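Local coordinates for 70 kDa protein (Xanthomonas sp., PDB 4B2N) that cleaves rubber oxidatively as a processive latex dioxygenase, a cytochrome carrying two covalently bound c-type hemes, at residues 114-119 and 152-156; 149-153 and 172-176; 138-142 and 220-224. Numbering follows the deposited sequence.

Contact 1: 114-119 and 152-156; sequences ATSYHF and YPLPG
A short helix can be fastened to the loop that follows a short strand largely by aromatic side chains, helped by prolines, and this contact is a worked case. Residues 114-118 form the helix, with H118 N bonded to A114 O at 2.9 Å, and F119 is the first residue to leave helical angles; residues 152-155 run extended beside it. The CA atoms of A114 and P153 lie 6.4 Å apart, those of T115 and P155 5.8 Å. The aromatic cluster of Y117, H118 and Y152 comes first. Y117 and H118 both take chi1 t, Y152 chi1 p. The Y117 edge meets the Y152 face in a T-shaped stack, centroids 5.0 Å apart and planes at 84°. A hydrogen bond of 2.7 Å joins H118 ND1 to Y152 OH in the plane of the imidazole, whose face takes a CH-pi contact from P155, its CD 3.5 Å from the ring centroid. Apolar packing adds A114 CB on P153 CG at 3.7 Å and F119 CE2 on P155 CG at 3.9 Å. At the exposed margin a water bridges T115 OG1 (2.9 Å) and P153 O (3.1 Å), donating to the latter. The contact thus ties the helix to the loop leaving strand 151-152. Y117 and Y152 both also rest on I187 of strand 186-189, while R129 bonds to H118 O and makes a cation-pi contact with F119.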
ATOM      1  N   ALA A 114      12.734  22.666   6.212  1.00 14.47           N
ATOM      2  CA  ALA A 114      12.345  23.266   4.948  1.00 15.68           C
ATOM      3  C   ALA A 114      13.534  23.902   4.152  1.00 16.35           C
ATOM      4  O   ALA A 114      13.657  23.725   2.906  1.00 16.50           O
ATOM      5  CB  ALA A 114      11.224  24.241   5.204  1.00 15.09           C
ATOM      6  N   THR A 115      14.449  24.558   4.848  1.00 16.63           N
ATOM      7  CA  THR A 115      15.604  25.132   4.121  1.00 18.40           C
ATOM      8  C   THR A 115      16.537  24.084   3.536  1.00 18.91           C
ATOM      9  O   THR A 115      17.090  24.251   2.412  1.00 20.18           O
ATOM     10  CB  THR A 115      16.354  26.178   4.989  1.00 21.31           C
ATOM     11  OG1 THR A 115      15.497  27.326   5.050  1.00 21.09           O
ATOM     12  CG2 THR A 115      17.709  26.599   4.344  1.00 21.07           C
ATOM     13  N   SER A 116      16.664  22.954   4.214  1.00 17.99           N
ATOM     14  CA  SER A 116      17.443  21.897   3.659  1.00 18.07           C
ATOM     15  C   SER A 116      16.804  21.328   2.389  1.00 19.78           C
ATOM     16  O   SER A 116      17.532  20.965   1.424  1.00 19.63           O
ATOM     17  CB  SER A 116      17.526  20.744   4.640  1.00 18.91           C
ATOM     18  OG  SER A 116      18.278  21.090   5.803  1.00 17.29           O
ATOM     19  N   TYR A 117      15.473  21.198   2.412  1.00 16.29           N
ATOM     20  CA  TYR A 117      14.778  20.752   1.234  1.00 17.45           C
ATOM     21  C   TYR A 117      14.937  21.778   0.076  1.00 17.18           C
ATOM     22  O   TYR A 117      15.244  21.420  -1.041  1.00 17.03           O
ATOM     23  CB  TYR A 117      13.268  20.480   1.496  1.00 14.77           C
ATOM     24  CG  TYR A 117      12.538  20.373   0.202  1.00 14.29           C
ATOM     25  CD1 TYR A 117      12.460  19.138  -0.481  1.00 14.28           C
ATOM     26  CD2 TYR A 117      11.931  21.477  -0.373  1.00 14.09           C
ATOM     27  CE1 TYR A 117      11.821  19.041  -1.700  1.00 14.52           C
ATOM     28  CE2 TYR A 117      11.263  21.401  -1.589  1.00 14.99           C
ATOM     29  CZ  TYR A 117      11.208  20.147  -2.235  1.00 14.45           C
ATOM     30  OH  TYR A 117      10.552  20.000  -3.400  1.00 16.89           O
ATOM     31  N   HIS A 118      14.839  23.042   0.401  1.00 17.00           N
ATOM     32  CA  HIS A 118      15.015  24.106  -0.552  1.00 18.47           C
ATOM     33  C   HIS A 118      16.349  24.008  -1.260  1.00 18.07           C
ATOM     34  O   HIS A 118      16.454  24.425  -2.439  1.00 16.18           O
ATOM     35  CB  HIS A 118      14.918  25.450   0.166  1.00 17.54           C
ATOM     36  CG  HIS A 118      14.693  26.613  -0.753  1.00 19.39           C
ATOM     37  ND1 HIS A 118      13.628  26.679  -1.623  1.00 19.24           N
ATOM     38  CD2 HIS A 118      15.452  27.760  -0.953  1.00 21.26           C
ATOM     39  CE1 HIS A 118      13.689  27.844  -2.306  1.00 20.55           C
ATOM     40  NE2 HIS A 118      14.799  28.516  -1.884  1.00 21.82           N
ATOM     41  N   PHE A 119      17.357  23.499  -0.551  1.00 17.28           N
ATOM     42  CA  PHE A 119      18.749  23.397  -1.097  1.00 17.67           C
ATOM     43  C   PHE A 119      19.128  21.972  -1.463  1.00 16.57           C
ATOM     44  O   PHE A 119      20.290  21.673  -1.659  1.00 16.20           O
ATOM     45  CB  PHE A 119      19.799  24.081  -0.157  1.00 18.78           C
ATOM     46  CG  PHE A 119      19.714  25.592  -0.206  1.00 19.80           C
ATOM     47  CD1 PHE A 119      20.362  26.319  -1.216  1.00 21.67           C
ATOM     48  CD2 PHE A 119      18.942  26.308   0.690  1.00 21.13           C
ATOM     49  CE1 PHE A 119      20.268  27.726  -1.294  1.00 24.68           C
ATOM     50  CE2 PHE A 119      18.842  27.718   0.627  1.00 22.97           C
ATOM     51  CZ  PHE A 119      19.502  28.441  -0.367  1.00 21.88           C
ATOM     52  N   TYR A 152       5.528  25.023   1.182  1.00 13.00           N
ATOM     53  CA  TYR A 152       6.628  24.959   2.159  1.00 13.14           C
ATOM     54  C   TYR A 152       7.266  26.350   2.187  1.00 13.09           C
ATOM     55  O   TYR A 152       7.122  27.079   1.218  1.00 13.30           O
ATOM     56  CB  TYR A 152       7.656  23.898   1.765  1.00 12.58           C
ATOM     57  CG  TYR A 152       8.621  24.279   0.661  1.00 14.02           C
ATOM     58  CD1 TYR A 152       9.887  24.918   1.003  1.00 15.24           C
ATOM     59  CD2 TYR A 152       8.326  23.999  -0.686  1.00 13.94           C
ATOM     60  CE1 TYR A 152      10.816  25.236  -0.006  1.00 16.01           C
ATOM     61  CE2 TYR A 152       9.260  24.301  -1.664  1.00 15.73           C
ATOM     62  CZ  TYR A 152      10.486  24.896  -1.306  1.00 15.13           C
ATOM     63  OH  TYR A 152      11.424  25.194  -2.233  1.00 15.92           O
ATOM     64  N   PRO A 153       7.905  26.731   3.332  1.00 14.04           N
ATOM     65  CA  PRO A 153       8.406  28.120   3.362  1.00 14.64           C
ATOM     66  C   PRO A 153       9.803  28.229   2.728  1.00 15.37           C
ATOM     67  O   PRO A 153      10.697  27.403   3.005  1.00 15.52           O
ATOM     68  CB  PRO A 153       8.509  28.404   4.885  1.00 13.88           C
ATOM     69  CG  PRO A 153       8.862  27.045   5.459  1.00 14.27           C
ATOM     70  CD  PRO A 153       8.003  26.083   4.664  1.00 12.68           C
ATOM     71  N   LEU A 154       9.962  29.228   1.867  1.00 16.64           N
ATOM     72  CA  LEU A 154      11.278  29.629   1.352  1.00 17.89           C
ATOM     73  C   LEU A 154      12.066  30.191   2.527  1.00 19.23           C
ATOM     74  O   LEU A 154      11.448  30.653   3.503  1.00 18.47           O
ATOM     75  CB  LEU A 154      11.084  30.682   0.261  1.00 19.12           C
ATOM     76  CG  LEU A 154      10.142  30.321  -0.916  1.00 20.98           C
ATOM     77  CD1 LEU A 154      10.449  31.293  -2.049  1.00 21.29           C
ATOM     78  CD2 LEU A 154      10.247  28.886  -1.426  1.00 19.73           C
ATOM     79  N   PRO A 155      13.420  30.213   2.405  1.00 20.58           N
ATOM     80  CA  PRO A 155      14.266  30.756   3.438  1.00 21.43           C
ATOM     81  C   PRO A 155      13.769  32.123   3.851  1.00 21.47           C
ATOM     82  O   PRO A 155      13.436  32.948   2.991  1.00 22.43           O
ATOM     83  CB  PRO A 155      15.637  30.848   2.736  1.00 23.13           C
ATOM     84  CG  PRO A 155      15.643  29.606   1.881  1.00 20.84           C
ATOM     85  CD  PRO A 155      14.226  29.604   1.314  1.00 20.12           C
ATOM     86  N   GLY A 156      13.654  32.342   5.156  1.00 21.65           N
ATOM     87  CA  GLY A 156      13.245  33.638   5.639  1.00 22.18           C
ATOM     88  C   GLY A 156      11.765  33.756   5.903  1.00 22.48           C
ATOM     89  O   GLY A 156      11.326  34.630   6.706  1.00 24.46           O
TER
HETATM   90  O   HOH W   1      12.662  27.854   5.353  1.00 27.15           O

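Contact 2: 149-153 and 172-176; sequences RNPYP and GLIQG
Two extended segments that pass close without pairing their backbones can be joined by one long side chain, as happens here. Strands 151-152 and 173-174 belong to different small sheets, and the touching parts run 52° apart. CA of Y152 lies 5.9 Å from CA of Q175, and CA of N150 6.8 Å from CA of I174. Q175 (phi/psi -94/-64) leaves the extended conformation of strand 173-174 and points toward the other segment with chi1 and chi2 both t, an outstretched conformation that brings NE2 within 2.9 Å of P151 O, to which it donates; OE1 lies 3.5 Å from P153 CD. The same amide is held at both ends from outside, OE1 by G185 N and NE2 also by G164 O. A water supplements the link, donating to P151 O at 2.8 Å and accepting from Q175 N at 3.0 Å. N150, chi1 t, reaches across to L173 and I174. Y152, chi1 p, swings its ring away to H118, which bonds its hydroxyl. I174 pairs with G188 through the backbone, and its side chain lies about 8 Å from that of C191, near, though not touching, this covalent heme c attachment site. The Q175 amide thus joins edge strand 173-174 of a three-stranded antiparallel sheet to strand 151-152 of a two-stranded one.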
ATOM      1  N   ARG A 149      -2.619  22.804  -3.479  1.00 13.38           N
ATOM      2  CA  ARG A 149      -1.535  23.727  -3.045  1.00 13.62           C
ATOM      3  C   ARG A 149      -0.889  22.971  -1.861  1.00 13.53           C
ATOM      4  O   ARG A 149      -1.597  22.510  -0.931  1.00 13.75           O
ATOM      5  CB  ARG A 149      -2.121  25.064  -2.598  1.00 15.38           C
ATOM      6  CG  ARG A 149      -1.093  26.040  -2.058  1.00 16.85           C
ATOM      7  CD  ARG A 149      -1.809  27.261  -1.518  1.00 18.37           C
ATOM      8  NE  ARG A 149      -0.788  27.984  -0.874  1.00 24.69           N
ATOM      9  CZ  ARG A 149      -0.636  28.017   0.429  1.00 20.00           C
ATOM     10  NH1 ARG A 149      -1.533  27.447   1.245  1.00 20.00           N
ATOM     11  NH2 ARG A 149       0.396  28.709   0.866  1.00 23.76           N
ATOM     12  N   ASN A 150       0.427  22.775  -1.951  1.00 13.08           N
ATOM     13  CA  ASN A 150       1.140  21.863  -1.043  1.00 12.40           C
ATOM     14  C   ASN A 150       2.361  22.663  -0.609  1.00 13.02           C
ATOM     15  O   ASN A 150       3.430  22.511  -1.131  1.00 14.44           O
ATOM     16  CB  ASN A 150       1.507  20.622  -1.845  1.00 12.74           C
ATOM     17  CG  ASN A 150       2.144  19.508  -0.955  1.00 12.67           C
ATOM     18  OD1 ASN A 150       2.813  18.577  -1.500  1.00 14.37           O
ATOM     19  ND2 ASN A 150       2.020  19.615   0.345  1.00 11.03           N
ATOM     20  N   PRO A 151       2.191  23.587   0.340  1.00 12.54           N
ATOM     21  CA  PRO A 151       3.225  24.661   0.473  1.00 12.06           C
ATOM     22  C   PRO A 151       4.416  24.316   1.384  1.00 12.95           C
ATOM     23  O   PRO A 151       4.323  23.453   2.286  1.00 13.08           O
ATOM     24  CB  PRO A 151       2.396  25.829   1.063  1.00 12.57           C
ATOM     25  CG  PRO A 151       1.403  25.154   1.949  1.00 12.99           C
ATOM     26  CD  PRO A 151       1.014  23.850   1.201  1.00 12.37           C
ATOM     27  N   TYR A 152       5.528  25.023   1.182  1.00 13.00           N
ATOM     28  CA  TYR A 152       6.628  24.959   2.159  1.00 13.14           C
ATOM     29  C   TYR A 152       7.266  26.350   2.187  1.00 13.09           C
ATOM     30  O   TYR A 152       7.122  27.079   1.218  1.00 13.30           O
ATOM     31  CB  TYR A 152       7.656  23.898   1.765  1.00 12.58           C
ATOM     32  CG  TYR A 152       8.621  24.279   0.661  1.00 14.02           C
ATOM     33  CD1 TYR A 152       9.887  24.918   1.003  1.00 15.24           C
ATOM     34  CD2 TYR A 152       8.326  23.999  -0.686  1.00 13.94           C
ATOM     35  CE1 TYR A 152      10.816  25.236  -0.006  1.00 16.01           C
ATOM     36  CE2 TYR A 152       9.260  24.301  -1.664  1.00 15.73           C
ATOM     37  CZ  TYR A 152      10.486  24.896  -1.306  1.00 15.13           C
ATOM     38  OH  TYR A 152      11.424  25.194  -2.233  1.00 15.92           O
ATOM     39  N   PRO A 153       7.905  26.731   3.332  1.00 14.04           N
ATOM     40  CA  PRO A 153       8.406  28.120   3.362  1.00 14.64           C
ATOM     41  C   PRO A 153       9.803  28.229   2.728  1.00 15.37           C
ATOM     42  O   PRO A 153      10.697  27.403   3.005  1.00 15.52           O
ATOM     43  CB  PRO A 153       8.509  28.404   4.885  1.00 13.88           C
ATOM     44  CG  PRO A 153       8.862  27.045   5.459  1.00 14.27           C
ATOM     45  CD  PRO A 153       8.003  26.083   4.664  1.00 12.68           C
ATOM     46  N   GLY A 172       3.193  13.803  -2.520  1.00 11.78           N
ATOM     47  CA  GLY A 172       4.146  12.783  -1.992  1.00 11.54           C
ATOM     48  C   GLY A 172       5.113  13.298  -0.968  1.00 11.94           C
ATOM     49  O   GLY A 172       5.679  12.524  -0.191  1.00 12.04           O
ATOM     50  N   LEU A 173       5.342  14.597  -0.991  1.00 11.73           N
ATOM     51  CA  LEU A 173       6.092  15.225   0.115  1.00 11.88           C
ATOM     52  C   LEU A 173       5.090  16.156   0.758  1.00 12.28           C
ATOM     53  O   LEU A 173       4.105  16.609   0.108  1.00 12.16           O
ATOM     54  CB  LEU A 173       7.292  16.088  -0.327  1.00 11.64           C
ATOM     55  CG  LEU A 173       8.442  15.306  -1.014  1.00 13.27           C
ATOM     56  CD1 LEU A 173       9.563  16.194  -1.563  1.00 13.06           C
ATOM     57  CD2 LEU A 173       9.017  14.172  -0.134  1.00 12.80           C
ATOM     58  N   ILE A 174       5.387  16.497   2.030  1.00 11.97           N
ATOM     59  CA  ILE A 174       4.503  17.379   2.744  1.00 12.91           C
ATOM     60  C   ILE A 174       5.276  18.174   3.776  1.00 13.17           C
ATOM     61  O   ILE A 174       6.219  17.666   4.399  1.00 13.75           O
ATOM     62  CB  ILE A 174       3.292  16.571   3.386  1.00 12.98           C
ATOM     63  CG1 ILE A 174       2.169  17.531   3.816  1.00 13.13           C
ATOM     64  CG2 ILE A 174       3.786  15.671   4.564  1.00 12.78           C
ATOM     65  CD1 ILE A 174       0.897  16.857   4.387  1.00 12.46           C
ATOM     66  N   GLN A 175       4.872  19.422   3.942  1.00 13.05           N
ATOM     67  CA  GLN A 175       5.176  20.120   5.161  1.00 13.05           C
ATOM     68  C   GLN A 175       3.981  19.953   6.143  1.00 13.12           C
ATOM     69  O   GLN A 175       4.138  19.338   7.202  1.00 13.75           O
ATOM     70  CB  GLN A 175       5.464  21.620   4.925  1.00 12.99           C
ATOM     71  CG  GLN A 175       5.484  22.429   6.224  1.00 12.42           C
ATOM     72  CD  GLN A 175       5.343  23.944   6.085  1.00 13.45           C
ATOM     73  OE1 GLN A 175       5.750  24.652   6.986  1.00 13.83           O
ATOM     74  NE2 GLN A 175       4.738  24.424   4.991  1.00 12.26           N
ATOM     75  N   GLY A 176       2.814  20.499   5.761  1.00 13.09           N
ATOM     76  CA  GLY A 176       1.623  20.280   6.482  1.00 13.73           C
ATOM     77  C   GLY A 176       1.610  20.893   7.859  1.00 15.46           C
ATOM     78  O   GLY A 176       2.472  21.710   8.187  1.00 16.75           O
TER
HETATM   79  O   HOH W   2       2.748  21.205   2.706  1.00 12.75           O

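Contact 3: 138-142 and 220-224; sequences SKRYG and LLASD
Buried charge is tolerated where each polar atom finds a partner, and the meeting of the end of helix 133-141 with the middle of helix 218-226 illustrates how. The first segment is the last turn of helix 133-141, closed at G142 by a Schellman motif with positive phi (69°); the second lies within helix 218-226, where D224 N bonds to L220 O at 2.9 Å. Closest approach of the backbones is at Y141 and L221, CA atoms 6.1 Å apart. D224, chi1 m, is the shared acceptor. R140, with chi1 to chi3 all t, lays its guanidinium edge-on to the carboxylate in a bidentate salt bridge: NE donates to D224 OD2 at 2.6 Å and NH2 to D224 OD1 at 3.0 Å, with a weak third bond from NH2 to D224 OD2 at 3.2 Å. Y141, chi1 m, likewise donates a hydrogen bond from OH to D224 OD2 (2.6 Å). Outside partners complete the network: R140 NH1 donates to N550, Y141 OH accepts from W124 NE1, and D224 OD1 forms a second salt bridge with R227. Leucines cover one face of each group. L220 CD2 lies over one guanidinium face and 3.7 Å from R140 CG, while L221 CD1 sits 3.8 Å above the Y141 ring centroid in a CH-pi contact almost along the ring normal. The side chain of L221 is about 8 Å from a bound heme c. With two arginines and a tyrosine around one carboxylate, the chemistry implies that D224 is very probably ionised despite its burial, and that the two helices are held in a definite mutual orientation by directional bonds.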
ATOM      1  N   SER A 138      10.335  16.033  -8.566  1.00 14.55           N
ATOM      2  CA  SER A 138       9.330  15.022  -9.005  1.00 14.37           C
ATOM      3  C   SER A 138      10.016  13.942  -9.770  1.00 13.73           C
ATOM      4  O   SER A 138       9.759  12.769  -9.540  1.00 14.24           O
ATOM      5  CB  SER A 138       8.265  15.681  -9.911  1.00 15.24           C
ATOM      6  OG  SER A 138       7.225  16.181  -9.031  1.00 20.40           O
ATOM      7  N   LYS A 139      10.852  14.336 -10.721  1.00 13.91           N
ATOM      8  CA  LYS A 139      11.515  13.336 -11.561  1.00 13.86           C
ATOM      9  C   LYS A 139      12.419  12.397 -10.741  1.00 14.35           C
ATOM     10  O   LYS A 139      12.311  11.187 -10.841  1.00 12.75           O
ATOM     11  CB  LYS A 139      12.359  14.017 -12.643  1.00 14.27           C
ATOM     12  CG  LYS A 139      11.573  14.505 -13.851  1.00 15.39           C
ATOM     13  CD  LYS A 139      12.509  15.435 -14.645  1.00 17.38           C
ATOM     14  CE  LYS A 139      11.886  15.906 -15.896  1.00 21.27           C
ATOM     15  NZ  LYS A 139      13.037  16.515 -16.632  1.00 23.71           N
ATOM     16  N   ARG A 140      13.283  12.991  -9.898  1.00 13.94           N
ATOM     17  CA  ARG A 140      14.281  12.228  -9.141  1.00 13.62           C
ATOM     18  C   ARG A 140      13.605  11.252  -8.195  1.00 13.52           C
ATOM     19  O   ARG A 140      14.003  10.083  -8.065  1.00 13.84           O
ATOM     20  CB  ARG A 140      15.155  13.180  -8.299  1.00 13.07           C
ATOM     21  CG  ARG A 140      16.303  12.443  -7.579  1.00 14.05           C
ATOM     22  CD  ARG A 140      17.149  13.508  -6.935  1.00 14.40           C
ATOM     23  NE  ARG A 140      18.185  12.942  -6.097  1.00 14.97           N
ATOM     24  CZ  ARG A 140      19.411  12.661  -6.540  1.00 15.15           C
ATOM     25  NH1 ARG A 140      19.692  12.880  -7.839  1.00 14.68           N
ATOM     26  NH2 ARG A 140      20.330  12.165  -5.706  1.00 13.47           N
ATOM     27  N   TYR A 141      12.542  11.698  -7.550  1.00 13.43           N
ATOM     28  CA  TYR A 141      12.036  10.891  -6.452  1.00 13.02           C
ATOM     29  C   TYR A 141      10.845  10.042  -6.884  1.00 13.36           C
ATOM     30  O   TYR A 141      10.316   9.280  -6.060  1.00 14.72           O
ATOM     31  CB  TYR A 141      11.669  11.775  -5.261  1.00 13.83           C
ATOM     32  CG  TYR A 141      12.873  12.476  -4.674  1.00 15.18           C
ATOM     33  CD1 TYR A 141      14.025  11.739  -4.276  1.00 14.38           C
ATOM     34  CD2 TYR A 141      12.886  13.854  -4.528  1.00 15.31           C
ATOM     35  CE1 TYR A 141      15.166  12.415  -3.796  1.00 16.26           C
ATOM     36  CE2 TYR A 141      13.998  14.504  -4.022  1.00 15.72           C
ATOM     37  CZ  TYR A 141      15.102  13.799  -3.623  1.00 16.32           C
ATOM     38  OH  TYR A 141      16.180  14.548  -3.156  1.00 17.10           O
ATOM     39  N   GLY A 142      10.427  10.181  -8.132  1.00 13.06           N
ATOM     40  CA  GLY A 142       9.276   9.467  -8.664  1.00 12.50           C
ATOM     41  C   GLY A 142       7.962   9.939  -8.071  1.00 13.33           C
ATOM     42  O   GLY A 142       7.058   9.127  -7.819  1.00 13.92           O
ATOM     43  N   LEU A 220      15.948   6.667  -2.366  1.00 15.60           N
ATOM     44  CA  LEU A 220      16.748   7.787  -2.833  1.00 15.53           C
ATOM     45  C   LEU A 220      16.346   9.038  -2.051  1.00 15.31           C
ATOM     46  O   LEU A 220      17.186   9.864  -1.671  1.00 14.96           O
ATOM     47  CB  LEU A 220      16.518   7.957  -4.320  1.00 16.25           C
ATOM     48  CG  LEU A 220      17.326   9.036  -5.004  1.00 16.40           C
ATOM     49  CD1 LEU A 220      18.832   8.857  -4.779  1.00 17.03           C
ATOM     50  CD2 LEU A 220      17.044   8.987  -6.535  1.00 14.56           C
ATOM     51  N   LEU A 221      15.052   9.161  -1.739  1.00 15.37           N
ATOM     52  CA  LEU A 221      14.645  10.348  -0.919  1.00 15.37           C
ATOM     53  C   LEU A 221      15.281  10.293   0.455  1.00 14.26           C
ATOM     54  O   LEU A 221      15.822  11.298   0.951  1.00 16.52           O
ATOM     55  CB  LEU A 221      13.131  10.288  -0.775  1.00 15.39           C
ATOM     56  CG  LEU A 221      12.442  11.380   0.034  1.00 14.66           C
ATOM     57  CD1 LEU A 221      12.533  12.684  -0.709  1.00 15.99           C
ATOM     58  CD2 LEU A 221      10.986  10.910   0.277  1.00 15.14           C
ATOM     59  N   ALA A 222      15.236   9.109   1.073  1.00 15.23           N
ATOM     60  CA  ALA A 222      15.816   8.877   2.420  1.00 16.34           C
ATOM     61  C   ALA A 222      17.332   9.167   2.386  1.00 15.98           C
ATOM     62  O   ALA A 222      17.881   9.905   3.235  1.00 17.71           O
ATOM     63  CB  ALA A 222      15.545   7.396   2.886  1.00 14.11           C
ATOM     64  N   SER A 223      17.995   8.638   1.350  1.00 16.35           N
ATOM     65  CA  SER A 223      19.449   8.844   1.207  1.00 16.41           C
ATOM     66  C   SER A 223      19.797  10.314   1.068  1.00 16.34           C
ATOM     67  O   SER A 223      20.672  10.845   1.851  1.00 16.71           O
ATOM     68  CB  SER A 223      19.954   8.057  -0.009  1.00 15.87           C
ATOM     69  OG  SER A 223      21.332   8.277  -0.112  1.00 16.25           O
ATOM     70  N   ASP A 224      19.122  11.005   0.141  1.00 14.82           N
ATOM     71  CA  ASP A 224      19.354  12.446   0.006  1.00 15.98           C
ATOM     72  C   ASP A 224      19.092  13.167   1.321  1.00 15.92           C
ATOM     73  O   ASP A 224      19.897  14.015   1.751  1.00 15.73           O
ATOM     74  CB  ASP A 224      18.551  13.115  -1.119  1.00 15.89           C
ATOM     75  CG  ASP A 224      18.958  12.622  -2.515  1.00 18.12           C
ATOM     76  OD1 ASP A 224      20.012  11.953  -2.686  1.00 18.12           O
ATOM     77  OD2 ASP A 224      18.215  12.952  -3.452  1.00 17.70           O
TER

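Overall arrangement
All three contacts lie on one side of the chain's centre, yet their chemistry changes with depth. Contact 1, partly exposed and farthest out, relies on aromatic rings, prolines, a single direct side-chain hydrogen bond and a water bridge. Contacts 2 and 3 are buried and stand nearer to a heme c; the former uses an uncharged amide and a water, the latter a charged network flanked by leucines. Contacts 1 and 2 share Y152 and P153, so one extended segment serves a helix and a second sheet, and Y117 packs on L173. L173 in turn touches L221, linking contact 2 to contact 3, whereas contacts 1 and 3 do not meet, their centres about 17 Å apart.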